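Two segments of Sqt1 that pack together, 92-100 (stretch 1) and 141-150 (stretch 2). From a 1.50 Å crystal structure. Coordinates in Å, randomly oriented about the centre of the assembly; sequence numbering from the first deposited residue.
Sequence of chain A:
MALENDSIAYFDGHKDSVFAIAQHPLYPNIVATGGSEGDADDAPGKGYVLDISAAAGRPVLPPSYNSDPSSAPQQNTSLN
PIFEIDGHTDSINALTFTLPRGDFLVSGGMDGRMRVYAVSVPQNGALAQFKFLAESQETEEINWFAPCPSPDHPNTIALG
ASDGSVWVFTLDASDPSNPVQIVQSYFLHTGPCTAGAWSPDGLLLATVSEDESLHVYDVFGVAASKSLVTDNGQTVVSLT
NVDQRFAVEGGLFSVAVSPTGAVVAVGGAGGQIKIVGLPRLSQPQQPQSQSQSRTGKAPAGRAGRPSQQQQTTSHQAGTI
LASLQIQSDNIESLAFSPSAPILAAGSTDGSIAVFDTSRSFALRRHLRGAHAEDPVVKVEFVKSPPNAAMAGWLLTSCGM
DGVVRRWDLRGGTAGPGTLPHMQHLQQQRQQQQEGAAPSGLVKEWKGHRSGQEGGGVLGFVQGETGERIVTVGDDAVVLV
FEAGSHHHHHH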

ATOM      1  N   ILE A  92      -0.886  15.866   2.731  1.00 17.61           N
ATOM      2  CA  ILE A  92      -1.438  14.571   3.143  1.00 15.02           C
ATOM      3  C   ILE A  92      -0.661  13.476   2.424  1.00 18.69           C
ATOM      4  O   ILE A  92      -0.545  13.494   1.203  1.00 18.33           O
ATOM      5  CB  ILE A  92      -2.931  14.437   2.847  1.00 14.81           C
ATOM      6  CG1 ILE A  92      -3.725  15.476   3.652  1.00 19.17           C
ATOM      7  CG2 ILE A  92      -3.396  13.009   3.177  1.00 16.68           C
ATOM      8  CD1 ILE A  92      -5.234  15.412   3.473  1.00 19.57           C
ATOM      9  N   ASN A  93      -0.134  12.526   3.191  1.00 16.82           N
ATOM     10  CA  ASN A  93       0.764  11.509   2.668  1.00 17.78           C
ATOM     11  C   ASN A  93       0.192  10.096   2.788  1.00 15.57           C
ATOM     12  O   ASN A  93       0.697   9.152   2.166  1.00 16.95           O
ATOM     13  CB  ASN A  93       2.102  11.587   3.414  1.00 18.82           C
ATOM     14  CG  ASN A  93       3.219  10.894   2.673  1.00 27.74           C
ATOM     15  OD1 ASN A  93       3.354  11.029   1.458  1.00 28.20           O
ATOM     16  ND2 ASN A  93       4.032  10.146   3.405  1.00 28.04           N
ATOM     17  N   ALA A  94      -0.856   9.964   3.594  1.00 14.49           N
ATOM     18  CA  ALA A  94      -1.459   8.671   3.877  1.00 15.03           C
ATOM     19  C   ALA A  94      -2.948   8.839   4.137  1.00 15.70           C
ATOM     20  O   ALA A  94      -3.359   9.827   4.756  1.00 16.27           O
ATOM     21  CB  ALA A  94      -0.776   8.024   5.076  1.00 16.11           C
ATOM     22  N   LEU A  95      -3.736   7.887   3.643  1.00 15.33           N
ATOM     23  CA  LEU A  95      -5.178   7.810   3.881  1.00 15.50           C
ATOM     24  C   LEU A  95      -5.589   6.380   4.082  1.00 17.00           C
ATOM     25  O   LEU A  95      -5.083   5.488   3.396  1.00 16.82           O
ATOM     26  CB  LEU A  95      -5.978   8.361   2.706  1.00 17.14           C
ATOM     27  CG  LEU A  95      -5.955   9.870   2.527  1.00 16.64           C
ATOM     28  CD1 LEU A  95      -6.390  10.178   1.098  1.00 16.88           C
ATOM     29  CD2 LEU A  95      -6.883  10.535   3.533  1.00 15.77           C
ATOM     30  N   THR A  96      -6.530   6.149   4.987  1.00 15.81           N
ATOM     31  CA  THR A  96      -7.137   4.837   5.043  1.00 14.13           C
ATOM     32  C   THR A  96      -8.558   4.887   5.595  1.00 15.28           C
ATOM     33  O   THR A  96      -8.878   5.700   6.464  1.00 17.52           O
ATOM     34  CB  THR A  96      -6.277   3.863   5.874  1.00 23.52           C
ATOM     35  OG1 THR A  96      -6.736   2.517   5.668  1.00 22.71           O
ATOM     36  CG2 THR A  96      -6.348   4.209   7.323  1.00 23.05           C
ATOM     37  N   PHE A  97      -9.417   4.054   5.024  1.00 15.17           N
ATOM     38  CA  PHE A  97     -10.669   3.684   5.663  1.00 15.51           C
ATOM     39  C   PHE A  97     -10.361   2.502   6.559  1.00 19.87           C
ATOM     40  O   PHE A  97      -9.596   1.621   6.174  1.00 24.25           O
ATOM     41  CB  PHE A  97     -11.747   3.307   4.643  1.00 16.96           C
ATOM     42  CG  PHE A  97     -12.312   4.477   3.887  1.00 16.85           C
ATOM     43  CD1 PHE A  97     -13.363   5.214   4.410  1.00 19.97           C
ATOM     44  CD2 PHE A  97     -11.809   4.827   2.645  1.00 17.05           C
ATOM     45  CE1 PHE A  97     -13.892   6.294   3.711  1.00 21.54           C
ATOM     46  CE2 PHE A  97     -12.335   5.911   1.939  1.00 20.08           C
ATOM     47  CZ  PHE A  97     -13.376   6.637   2.475  1.00 22.19           C
ATOM     48  N   THR A  98     -10.952   2.451   7.745  1.00 17.56           N
ATOM     49  CA  THR A  98     -10.663   1.326   8.622  1.00 18.17           C
ATOM     50  C   THR A  98     -11.365   0.044   8.189  1.00 17.19           C
ATOM     51  O   THR A  98     -12.367   0.066   7.474  1.00 18.44           O
ATOM     52  CB  THR A  98     -11.041   1.638  10.080  1.00 18.37           C
ATOM     53  OG1 THR A  98     -12.400   2.103  10.148  1.00 17.99           O
ATOM     54  CG2 THR A  98     -10.103   2.694  10.649  1.00 18.80           C
ATOM     55  N   LEU A  99     -10.790  -1.080   8.606  1.00 18.05           N
ATOM     56  CA  LEU A  99     -11.402  -2.396   8.460  1.00 18.03           C
ATOM     57  C   LEU A  99     -12.160  -2.704   9.748  1.00 16.77           C
ATOM     58  O   LEU A  99     -11.776  -2.217  10.815  1.00 19.36           O
ATOM     59  CB  LEU A  99     -10.333  -3.453   8.178  1.00 19.11           C
ATOM     60  CG  LEU A  99      -9.604  -3.314   6.841  1.00 19.02           C
ATOM     61  CD1 LEU A  99      -8.430  -4.279   6.784  1.00 18.36           C
ATOM     62  CD2 LEU A  99     -10.566  -3.558   5.671  1.00 19.85           C
ATOM     63  N   PRO A 100     -13.230  -3.506   9.666  1.00 18.64           N
ATOM     64  CA  PRO A 100     -13.727  -4.206   8.477  1.00 18.81           C
ATOM     65  C   PRO A 100     -14.719  -3.448   7.605  1.00 20.21           C
ATOM     66  O   PRO A 100     -14.955  -3.896   6.483  1.00 22.61           O
ATOM     67  CB  PRO A 100     -14.422  -5.431   9.083  1.00 22.43           C
ATOM     68  CG  PRO A 100     -14.959  -4.918  10.369  1.00 22.35           C
ATOM     69  CD  PRO A 100     -13.888  -3.992  10.893  1.00 22.29           C
TER
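Stretch 2, residues 141-150: EINWFAPCPS

Stretch 2 runs alongside stretch 1 in the same direction. Residues 142–147 form a strand, as do residues 92–97, and the N-to-C directions of the two differ by only 7°, with a closest approach of 5.9 Å between their axes. The register is set near the start of the strands, where the CA atoms of Asn93 and Asn143 lie 6.5 Å apart and those of Ala94 and Trp144 5.4 Å apart. Most residues of stretch 2 keep extended backbone angles, but Asn143 departs from them (phi/psi −95/−30), as does its counterpart Asn93 (−117/−14). No direct hydrogen bond joins backbone to backbone across the pair, so side chains and water make the polar links.

The direct polar link comes from Asn93, whose side chain, with chi1 in the t rotamer, reaches across so that ND2 donates to the carbonyl O of Ile142 at 3.0 Å and a nearly straight 169°. The same ND2 lies 3.4 Å from O of Asn143, but the angle is too poor for a hydrogen bond. Water fills the remaining gap. Water 1 donates to O of Asn93 (2.7 Å from its own O) and to O of Asn143 (2.8 Å), bridging the two carbonyls. Water 2 accepts from ND2 of Asn93, with its O 2.8 Å away, and donates to O of Asn143 at 2.9 Å. The Asn143 side chain, whose CA-to-CB bond points away from stretch 1, is reached by a third water.

Beyond this polar end the contact becomes apolar. Phe145 points toward stretch 1 and lays one ring face over Ala94: CB of Ala94 is 3.8 Å from the ring centroid and 19° off its normal, a CH-pi contact, and 3.7 Å from CD2 of Phe145. The Ala94 methyl also meets Ile142, with CB to CG2 at 4.2 Å. Thr96 approaches the same aromatic ring obliquely, its CG2 3.8 Å from CD2 of Phe145, while its OG1 lies 3.5 Å from CD of Pro147.

Pro147, two residues after Phe145, again points toward stretch 1. Past the end of the first strand, Leu99 closes the contact: its CD1 lies 4.0 Å from CG of Pro147, 3.7 Å from O of Cys148 and 3.8 Å from CA of Pro149. Leu95 and Phe97, by contrast, point away from stretch 2, as do Trp144 and Ala146 from stretch 1. In all, the packing buries 498 Å², both sides summed.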

ATOM      1  N   GLU A 141       6.315  13.356  11.042  1.00 21.61           N
ATOM      2  CA  GLU A 141       5.985  13.016   9.649  1.00 19.51           C
ATOM      3  C   GLU A 141       5.476  11.584   9.538  1.00 18.43           C
ATOM      4  O   GLU A 141       6.196  10.651   9.876  1.00 20.07           O
ATOM      5  CB  GLU A 141       7.209  13.187   8.739  1.00 20.93           C
ATOM      6  CG  GLU A 141       7.568  14.630   8.402  1.00 27.44           C
ATOM      7  CD  GLU A 141       8.845  14.749   7.585  1.00 35.04           C
ATOM      8  OE1 GLU A 141       9.291  13.739   6.997  1.00 28.26           O
ATOM      9  OE2 GLU A 141       9.397  15.870   7.520  1.00 41.81           O
ATOM     10  N   ILE A 142       4.250  11.414   9.047  1.00 16.46           N
ATOM     11  CA  ILE A 142       3.677  10.092   8.786  1.00 17.04           C
ATOM     12  C   ILE A 142       4.003   9.592   7.380  1.00 20.10           C
ATOM     13  O   ILE A 142       3.687  10.257   6.396  1.00 21.40           O
ATOM     14  CB  ILE A 142       2.164  10.117   8.967  1.00 16.87           C
ATOM     15  CG1 ILE A 142       1.825  10.373  10.444  1.00 19.21           C
ATOM     16  CG2 ILE A 142       1.552   8.795   8.509  1.00 17.28           C
ATOM     17  CD1 ILE A 142       0.384  10.758  10.694  1.00 16.51           C
ATOM     18  N   ASN A 143       4.601   8.406   7.291  1.00 16.72           N
ATOM     19  CA  ASN A 143       5.022   7.847   6.006  1.00 15.42           C
ATOM     20  C   ASN A 143       4.013   6.896   5.370  1.00 17.91           C
ATOM     21  O   ASN A 143       3.947   6.792   4.141  1.00 18.67           O
ATOM     22  CB  ASN A 143       6.365   7.131   6.161  1.00 15.55           C
ATOM     23  CG  ASN A 143       7.498   8.097   6.369  1.00 18.63           C
ATOM     24  OD1 ASN A 143       7.381   9.270   6.017  1.00 21.33           O
ATOM     25  ND2 ASN A 143       8.601   7.619   6.932  1.00 19.00           N
ATOM     26  N   TRP A 144       3.232   6.202   6.198  1.00 14.87           N
ATOM     27  CA  TRP A 144       2.283   5.216   5.698  1.00 13.79           C
ATOM     28  C   TRP A 144       1.269   4.851   6.772  1.00 13.65           C
ATOM     29  O   TRP A 144       1.535   5.016   7.962  1.00 14.16           O
ATOM     30  CB  TRP A 144       3.007   3.939   5.202  1.00 13.44           C
ATOM     31  CG  TRP A 144       3.893   3.285   6.233  1.00 13.64           C
ATOM     32  CD1 TRP A 144       5.241   3.467   6.385  1.00 14.43           C
ATOM     33  CD2 TRP A 144       3.491   2.380   7.278  1.00 12.67           C
ATOM     34  NE1 TRP A 144       5.709   2.709   7.438  1.00 13.55           N
ATOM     35  CE2 TRP A 144       4.653   2.045   8.007  1.00 13.62           C
ATOM     36  CE3 TRP A 144       2.270   1.803   7.650  1.00 12.87           C
ATOM     37  CZ2 TRP A 144       4.621   1.181   9.101  1.00 12.99           C
ATOM     38  CZ3 TRP A 144       2.243   0.941   8.736  1.00 13.71           C
ATOM     39  CH2 TRP A 144       3.411   0.641   9.445  1.00 13.06           C
ATOM     40  N   PHE A 145       0.116   4.367   6.316  1.00 13.38           N
ATOM     41  CA  PHE A 145      -0.927   3.760   7.148  1.00 13.77           C
ATOM     42  C   PHE A 145      -1.140   2.323   6.719  1.00 14.09           C
ATOM     43  O   PHE A 145      -1.034   2.013   5.534  1.00 14.81           O
ATOM     44  CB  PHE A 145      -2.281   4.451   6.987  1.00 14.60           C
ATOM     45  CG  PHE A 145      -2.415   5.775   7.673  1.00 15.24           C
ATOM     46  CD1 PHE A 145      -1.631   6.123   8.753  1.00 19.41           C
ATOM     47  CD2 PHE A 145      -3.387   6.661   7.239  1.00 16.25           C
ATOM     48  CE1 PHE A 145      -1.801   7.364   9.379  1.00 19.66           C
ATOM     49  CE2 PHE A 145      -3.557   7.880   7.858  1.00 16.19           C
ATOM     50  CZ  PHE A 145      -2.775   8.226   8.930  1.00 17.24           C
ATOM     51  N   ALA A 146      -1.540   1.464   7.652  1.00 13.39           N
ATOM     52  CA  ALA A 146      -2.024   0.135   7.286  1.00 13.28           C
ATOM     53  C   ALA A 146      -3.096  -0.295   8.270  1.00 13.49           C
ATOM     54  O   ALA A 146      -2.818  -0.392   9.470  1.00 13.66           O
ATOM     55  CB  ALA A 146      -0.875  -0.879   7.267  1.00 14.17           C
ATOM     56  N   PRO A 147      -4.321  -0.527   7.788  1.00 15.18           N
ATOM     57  CA  PRO A 147      -5.367  -0.983   8.706  1.00 13.96           C
ATOM     58  C   PRO A 147      -5.154  -2.444   9.084  1.00 13.70           C
ATOM     59  O   PRO A 147      -4.719  -3.253   8.267  1.00 14.20           O
ATOM     60  CB  PRO A 147      -6.657  -0.792   7.898  1.00 15.18           C
ATOM     61  CG  PRO A 147      -6.212  -0.958   6.458  1.00 15.62           C
ATOM     62  CD  PRO A 147      -4.827  -0.338   6.413  1.00 14.83           C
ATOM     63  N   CYS A 148      -5.466  -2.771  10.329  1.00 14.94           N
ATOM     64  CA  CYS A 148      -5.349  -4.121  10.831  1.00 15.05           C
ATOM     65  C   CYS A 148      -6.438  -5.023  10.259  1.00 13.84           C
ATOM     66  O   CYS A 148      -7.610  -4.717  10.399  1.00 14.85           O
ATOM     67  CB  CYS A 148      -5.446  -4.053  12.329  1.00 12.85           C
ATOM     68  SG  CYS A 148      -5.276  -5.691  13.115  1.00 60.59           S
ATOM     69  N   PRO A 149      -6.059  -6.147   9.626  1.00 12.69           N
ATOM     70  CA  PRO A 149      -7.077  -7.052   9.080  1.00 12.94           C
ATOM     71  C   PRO A 149      -7.657  -8.066  10.084  1.00 18.59           C
ATOM     72  O   PRO A 149      -8.486  -8.885   9.673  1.00 23.40           O
ATOM     73  CB  PRO A 149      -6.315  -7.804   7.983  1.00 14.94           C
ATOM     74  CG  PRO A 149      -4.914  -7.886   8.527  1.00 15.07           C
ATOM     75  CD  PRO A 149      -4.694  -6.562   9.264  1.00 14.99           C
ATOM     76  N   SER A 150      -7.228  -8.045  11.343  1.00 14.09           N
ATOM     77  CA  SER A 150      -7.788  -8.984  12.340  1.00 15.62           C
ATOM     78  C   SER A 150      -9.262  -8.710  12.577  1.00 21.19           C
ATOM     79  O   SER A 150      -9.630  -7.599  12.952  1.00 19.82           O
ATOM     80  CB  SER A 150      -7.057  -8.895  13.672  1.00 16.36           C
ATOM     81  OG  SER A 150      -7.726  -9.720  14.641  1.00 18.78           O
TER
HETATM   82  O   HOH W   1       1.671   6.658   2.462  1.00 24.02           O
HETATM   83  O   HOH W   2       5.737   8.131   2.334  1.00 41.69           O
HETATM   84  O   HOH W   3       7.102  10.191   3.074  1.00 42.51           O